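Putative oxidoreductase (Klebsiella pneumoniae subsp. pneumoniae MGH 78578, PDB 3E82) belongs to the Gfo/Idh/MocA family and probably acts as a nucleotide-binding oxidoreductase. Local coordinates at residues B[132-146]-B[240-254]. Numbering follows the deposited sequence.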
loop_
_atom_site.group_PDB
_atom_site.type_symbol
_atom_site.label_atom_id
_atom_site.label_comp_id
_atom_site.label_asym_id
_atom_site.label_seq_id
_atom_site.Cartn_x
_atom_site.Cartn_y
_atom_site.Cartn_z
ATOM N N ASP B 132 -0.787 -16.648 -11.119
ATOM C CA ASP B 132 -0.131 -15.419 -10.668
ATOM C C ASP B 132 0.873 -15.669 -9.549
ATOM O O ASP B 132 2.008 -15.200 -9.618
ATOM C CB ASP B 132 -1.156 -14.357 -10.230
ATOM C CG ASP B 132 -2.296 -14.929 -9.398
ATOM O OD1 ASP B 132 -2.107 -15.965 -8.720
ATOM O OD2 ASP B 132 -3.381 -14.318 -9.416
ATOM N N TYR B 133 0.465 -16.408 -8.522
ATOM C CA TYR B 133 1.357 -16.710 -7.409
ATOM C C TYR B 133 2.569 -17.530 -7.855
ATOM O O TYR B 133 3.705 -17.193 -7.518
ATOM C CB TYR B 133 0.604 -17.466 -6.318
ATOM C CG TYR B 133 1.487 -17.997 -5.209
ATOM C CD1 TYR B 133 2.112 -17.136 -4.310
ATOM C CD2 TYR B 133 1.673 -19.369 -5.047
ATOM C CE1 TYR B 133 2.896 -17.631 -3.264
ATOM C CE2 TYR B 133 2.452 -19.876 -4.007
ATOM C CZ TYR B 133 3.056 -19.005 -3.121
ATOM O OH TYR B 133 3.789 -19.508 -2.072
ATOM N N LEU B 134 2.334 -18.607 -8.601
ATOM C CA LEU B 134 3.439 -19.439 -9.074
ATOM C C LEU B 134 4.416 -18.609 -9.901
ATOM O O LEU B 134 5.629 -18.776 -9.783
ATOM C CB LEU B 134 2.924 -20.612 -9.916
ATOM C CG LEU B 134 2.228 -21.727 -9.128
ATOM C CD1 LEU B 134 1.740 -22.811 -10.094
ATOM C CD2 LEU B 134 3.197 -22.308 -8.107
ATOM N N GLY B 135 3.878 -17.724 -10.736
ATOM C CA GLY B 135 4.721 -16.874 -11.556
ATOM C C GLY B 135 5.598 -15.968 -10.705
ATOM O O GLY B 135 6.809 -15.914 -10.893
ATOM N N ILE B 136 4.982 -15.257 -9.764
ATOM C CA ILE B 136 5.709 -14.361 -8.867
ATOM C C ILE B 136 6.758 -15.117 -8.068
ATOM O O ILE B 136 7.888 -14.649 -7.902
ATOM C CB ILE B 136 4.748 -13.661 -7.875
ATOM C CG1 ILE B 136 3.896 -12.629 -8.619
ATOM C CG2 ILE B 136 5.535 -13.027 -6.735
ATOM C CD1 ILE B 136 4.699 -11.629 -9.440
ATOM N N ARG B 137 6.381 -16.289 -7.565
ATOM C CA ARG B 137 7.307 -17.099 -6.784
ATOM C C ARG B 137 8.511 -17.463 -7.646
ATOM O O ARG B 137 9.648 -17.439 -7.185
ATOM C CB ARG B 137 6.623 -18.380 -6.296
ATOM C CG ARG B 137 7.475 -19.208 -5.333
ATOM C CD ARG B 137 6.805 -20.543 -5.000
ATOM N NE ARG B 137 7.628 -21.369 -4.114
ATOM C CZ ARG B 137 7.567 -21.349 -2.784
ATOM N NH1 ARG B 137 6.711 -20.546 -2.162
ATOM N NH2 ARG B 137 8.377 -22.124 -2.069
ATOM N N GLN B 138 8.238 -17.798 -8.903
ATOM C CA GLN B 138 9.279 -18.178 -9.844
ATOM C C GLN B 138 10.286 -17.054 -10.059
ATOM O O GLN B 138 11.488 -17.279 -10.022
ATOM C CB GLN B 138 8.648 -18.571 -11.181
ATOM C CG GLN B 138 9.652 -18.881 -12.273
ATOM C CD GLN B 138 8.986 -19.140 -13.618
ATOM O OE1 GLN B 138 8.257 -18.287 -14.148
ATOM N NE2 GLN B 138 9.233 -20.317 -14.179
ATOM N N VAL B 139 9.794 -15.842 -10.285
ATOM C CA VAL B 139 10.693 -14.709 -10.501
ATOM C C VAL B 139 11.543 -14.441 -9.257
ATOM O O VAL B 139 12.749 -14.220 -9.362
ATOM C CB VAL B 139 9.912 -13.431 -10.877
ATOM C CG1 VAL B 139 10.879 -12.259 -11.030
ATOM C CG2 VAL B 139 9.143 -13.661 -12.184
ATOM N N ILE B 140 10.920 -14.475 -8.082
ATOM C CA ILE B 140 11.652 -14.248 -6.840
ATOM C C ILE B 140 12.753 -15.293 -6.641
ATOM O O ILE B 140 13.910 -14.951 -6.374
ATOM C CB ILE B 140 10.720 -14.308 -5.603
ATOM C CG1 ILE B 140 9.701 -13.162 -5.659
ATOM C CG2 ILE B 140 11.559 -14.249 -4.315
ATOM C CD1 ILE B 140 8.656 -13.193 -4.544
ATOM N N GLU B 141 12.384 -16.566 -6.759
ATOM C CA GLU B 141 13.331 -17.664 -6.576
ATOM C C GLU B 141 14.448 -17.697 -7.617
ATOM O O GLU B 141 15.542 -18.192 -7.342
ATOM C CB GLU B 141 12.582 -18.995 -6.559
ATOM C CG GLU B 141 11.987 -19.313 -5.192
ATOM C CD GLU B 141 11.036 -20.495 -5.216
ATOM O OE1 GLU B 141 11.232 -21.412 -6.045
ATOM O OE2 GLU B 141 10.095 -20.506 -4.391
ATOM N N GLN B 142 14.156 -17.172 -8.804
ATOM C CA GLN B 142 15.118 -17.088 -9.899
ATOM C C GLN B 142 16.266 -16.162 -9.496
ATOM O O GLN B 142 17.368 -16.242 -10.045
ATOM C CB GLN B 142 14.454 -16.489 -11.141
ATOM C CG GLN B 142 13.942 -17.459 -12.180
ATOM C CD GLN B 142 12.964 -16.784 -13.141
ATOM O OE1 GLN B 142 12.961 -15.551 -13.293
ATOM N NE2 GLN B 142 12.137 -17.587 -13.798
ATOM N N GLY B 143 15.992 -15.276 -8.543
ATOM C CA GLY B 143 16.993 -14.321 -8.093
ATOM C C GLY B 143 16.945 -13.068 -8.957
ATOM O O GLY B 143 17.736 -12.143 -8.790
ATOM N N THR B 144 15.983 -13.033 -9.873
ATOM C CA THR B 144 15.822 -11.918 -10.793
ATOM C C THR B 144 15.636 -10.546 -10.149
ATOM O O THR B 144 16.068 -9.532 -10.707
ATOM C CB THR B 144 14.629 -12.163 -11.730
ATOM O OG1 THR B 144 14.752 -13.461 -12.320
ATOM C CG2 THR B 144 14.585 -11.106 -12.832
ATOM N N LEU B 145 14.993 -10.500 -8.986
ATOM C CA LEU B 145 14.755 -9.227 -8.325
ATOM C C LEU B 145 15.805 -8.917 -7.267
ATOM O O LEU B 145 15.737 -7.877 -6.614
ATOM C CB LEU B 145 13.372 -9.228 -7.656
ATOM C CG LEU B 145 12.183 -9.708 -8.488
ATOM C CD1 LEU B 145 10.924 -9.699 -7.631
ATOM C CD2 LEU B 145 12.016 -8.817 -9.710
ATOM N N GLY B 146 16.783 -9.803 -7.116
ATOM C CA GLY B 146 17.782 -9.601 -6.084
ATOM C C GLY B 146 17.040 -9.903 -4.792
ATOM O O GLY B 146 16.107 -10.704 -4.809
ATOM N N ARG B 240 -2.451 -7.414 -9.334
ATOM C CA ARG B 240 -2.599 -8.578 -8.476
ATOM C C ARG B 240 -1.412 -8.687 -7.532
ATOM O O ARG B 240 -1.583 -8.926 -6.340
ATOM C CB ARG B 240 -2.684 -9.848 -9.328
ATOM C CG ARG B 240 -2.717 -11.132 -8.509
ATOM C CD ARG B 240 -3.957 -11.214 -7.636
ATOM N NE ARG B 240 -3.926 -12.402 -6.784
ATOM C CZ ARG B 240 -3.283 -12.477 -5.622
ATOM N NH1 ARG B 240 -2.614 -11.428 -5.155
ATOM N NH2 ARG B 240 -3.296 -13.613 -4.932
ATOM N N PHE B 241 -0.214 -8.532 -8.095
ATOM C CA PHE B 241 1.043 -8.599 -7.352
ATOM C C PHE B 241 1.987 -7.503 -7.836
ATOM O O PHE B 241 2.035 -7.190 -9.025
ATOM C CB PHE B 241 1.759 -9.937 -7.576
ATOM C CG PHE B 241 1.161 -11.105 -6.832
ATOM C CD1 PHE B 241 1.311 -11.223 -5.452
ATOM C CD2 PHE B 241 0.492 -12.112 -7.522
ATOM C CE1 PHE B 241 0.807 -12.336 -4.766
ATOM C CE2 PHE B 241 -0.019 -13.232 -6.848
ATOM C CZ PHE B 241 0.142 -13.340 -5.464
ATOM N N THR B 242 2.742 -6.944 -6.900
ATOM C CA THR B 242 3.744 -5.922 -7.179
ATOM C C THR B 242 4.880 -6.261 -6.218
ATOM O O THR B 242 4.689 -6.240 -5.005
ATOM C CB THR B 242 3.232 -4.495 -6.873
ATOM O OG1 THR B 242 2.154 -4.168 -7.759
ATOM C CG2 THR B 242 4.357 -3.482 -7.053
ATOM N N VAL B 243 6.048 -6.596 -6.757
ATOM C CA VAL B 243 7.188 -6.959 -5.916
ATOM C C VAL B 243 8.445 -6.214 -6.323
ATOM O O VAL B 243 8.842 -6.250 -7.488
ATOM C CB VAL B 243 7.468 -8.477 -5.987
ATOM C CG1 VAL B 243 8.581 -8.859 -5.008
ATOM C CG2 VAL B 243 6.197 -9.248 -5.677
ATOM N N HIS B 244 9.066 -5.541 -5.357
ATOM C CA HIS B 244 10.283 -4.780 -5.612
ATOM C C HIS B 244 11.451 -5.362 -4.841
ATOM O O HIS B 244 11.343 -5.647 -3.644
ATOM C CB HIS B 244 10.106 -3.314 -5.191
ATOM C CG HIS B 244 8.876 -2.666 -5.745
ATOM N ND1 HIS B 244 8.654 -2.517 -7.097
ATOM C CD2 HIS B 244 7.798 -2.133 -5.124
ATOM C CE1 HIS B 244 7.491 -1.922 -7.286
ATOM N NE2 HIS B 244 6.950 -1.678 -6.105
ATOM N N GLY B 245 12.567 -5.537 -5.539
ATOM C CA GLY B 245 13.773 -6.065 -4.934
ATOM C C GLY B 245 14.892 -5.080 -5.224
ATOM O O GLY B 245 14.674 -4.108 -5.943
ATOM N N ASP B 246 16.087 -5.310 -4.691
ATOM C CA ASP B 246 17.176 -4.370 -4.942
ATOM C C ASP B 246 17.822 -4.509 -6.321
ATOM O O ASP B 246 18.749 -3.774 -6.644
ATOM C CB ASP B 246 18.246 -4.469 -3.853
ATOM C CG ASP B 246 18.754 -5.879 -3.652
ATOM O OD1 ASP B 246 18.658 -6.693 -4.591
ATOM O OD2 ASP B 246 19.265 -6.168 -2.548
ATOM N N LYS B 247 17.325 -5.440 -7.129
ATOM C CA LYS B 247 17.846 -5.646 -8.477
ATOM C C LYS B 247 16.775 -5.395 -9.533
ATOM O O LYS B 247 17.080 -5.243 -10.716
ATOM C CB LYS B 247 18.389 -7.069 -8.634
ATOM C CG LYS B 247 19.894 -7.187 -8.408
ATOM C CD LYS B 247 20.330 -8.637 -8.214
ATOM C CE LYS B 247 19.884 -9.563 -9.354
ATOM N NZ LYS B 247 20.601 -9.325 -10.644
ATOM N N GLY B 248 15.520 -5.349 -9.109
ATOM C CA GLY B 248 14.448 -5.121 -10.058
ATOM C C GLY B 248 13.068 -5.301 -9.465
ATOM O O GLY B 248 12.919 -5.531 -8.257
ATOM N N SER B 249 12.059 -5.202 -10.327
ATOM C CA SER B 249 10.663 -5.327 -9.921
ATOM C C SER B 249 9.897 -6.230 -10.872
ATOM O O SER B 249 10.331 -6.490 -11.997
ATOM C CB SER B 249 9.976 -3.953 -9.925
ATOM O OG SER B 249 10.617 -3.036 -9.062
ATOM N N VAL B 250 8.746 -6.701 -10.410
ATOM C CA VAL B 250 7.891 -7.540 -11.224
ATOM C C VAL B 250 6.444 -7.258 -10.856
ATOM O O VAL B 250 6.084 -7.161 -9.679
ATOM C CB VAL B 250 8.200 -9.049 -11.035
ATOM C CG1 VAL B 250 7.936 -9.465 -9.603
ATOM C CG2 VAL B 250 7.357 -9.876 -12.000
ATOM N N ILE B 251 5.619 -7.089 -11.877
ATOM C CA ILE B 251 4.210 -6.837 -11.672
ATOM C C ILE B 251 3.408 -7.890 -12.413
ATOM O O ILE B 251 3.739 -8.249 -13.546
ATOM C CB ILE B 251 3.780 -5.441 -12.216
ATOM C CG1 ILE B 251 4.365 -4.316 -11.351
ATOM C CG2 ILE B 251 2.270 -5.326 -12.216
ATOM C CD1 ILE B 251 5.872 -4.164 -11.461
ATOM N N LYS B 252 2.379 -8.409 -11.755
ATOM C CA LYS B 252 1.469 -9.365 -12.372
ATOM C C LYS B 252 0.158 -8.602 -12.298
ATOM O O LYS B 252 -0.422 -8.434 -11.227
ATOM C CB LYS B 252 1.370 -10.671 -11.576
ATOM C CG LYS B 252 0.379 -11.686 -12.188
ATOM C CD LYS B 252 0.783 -12.087 -13.614
ATOM C CE LYS B 252 -0.070 -13.235 -14.171
ATOM N NZ LYS B 252 -1.533 -12.876 -14.268
ATOM N N ALA B 253 -0.289 -8.112 -13.440
ATOM C CA ALA B 253 -1.503 -7.322 -13.509
ATOM C C ALA B 253 -2.789 -8.047 -13.138
ATOM O O ALA B 253 -3.494 -7.644 -12.208
ATOM C CB ALA B 253 -1.634 -6.730 -14.911
ATOM N N ARG B 254 -3.076 -9.120 -13.869
ATOM C CA ARG B 254 -4.306 -9.888 -13.709
ATOM C C ARG B 254 -4.226 -11.095 -12.766
ATOM O O ARG B 254 -3.162 -11.666 -12.552
ATOM C CB ARG B 254 -4.773 -10.335 -15.104
ATOM C CG ARG B 254 -6.184 -10.910 -15.172
ATOM C CD ARG B 254 -6.533 -11.357 -16.595
ATOM N NE ARG B 254 -5.538 -12.294 -17.108
ATOM C CZ ARG B 254 -5.504 -12.770 -18.349
ATOM N NH1 ARG B 254 -6.419 -12.402 -19.239
ATOM N NH2 ARG B 254 -4.543 -13.611 -18.706
HETATM O O HOH W 1 -3.579 -16.166 -6.424
HETATM O O HOH W 2 -5.592 -14.778 -7.950
#
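Asp132 and Arg240 meet at one end of the contact, where OD2 of Asp132 forms a salt bridge to NE of Arg240 at 3.3 Å. The carboxylate and guanidinium planes are 72° apart, so this is not a flat, two-pronged pairing. Two waters complete it: one donates to Asp132 OD1 and accepts from Arg240 NH2, the other does the same between Asp132 OD2 and Arg240 NE. Asp132 OD2 also accepts a hydrogen bond from Asp256 N. Phe241 CE2 sits over the centre of the guanidinium, and Arg240 NH1 hydrogen-bonds to Ser153 OG. The Asp132 CB touches the edge of the Phe241 ring at CE2 (3.7 Å) and, at a similar distance, CG of Lys252.

Ile136 can be traced outward from CB: its CG2 branch faces CG2 of Val243, and CG1, placed beside the backbone N (chi1 -71°), comes within 3.6 Å of CB of Phe241. From there CD1 turns toward the second strand and reaches CG1 of Val250 (3.9 Å), approaching CB of Lys252 as well. The helix 132-142 thus lies along the hairpin of strands 241-245 and 248-252, nearly parallel to the first strand and antiparallel to the second, packing on one face of the large mixed sheet of the C-terminal alpha/beta domain. Arg240 and Phe241 together oppose Lys252 in a classic beta bulge.

Beyond the helix, a Schellman motif at Gly143 and a type I turn bring Leu145 back over the sheet. Its CD1 lies 3.6 Å from CG1 of Val243 and equally close to CG1 of Val250; CD2 rests on the backbone of Ser249. At the hairpin turn, Lys247 N donates to Leu145 O (3.0 Å) from above the carbonyl plane.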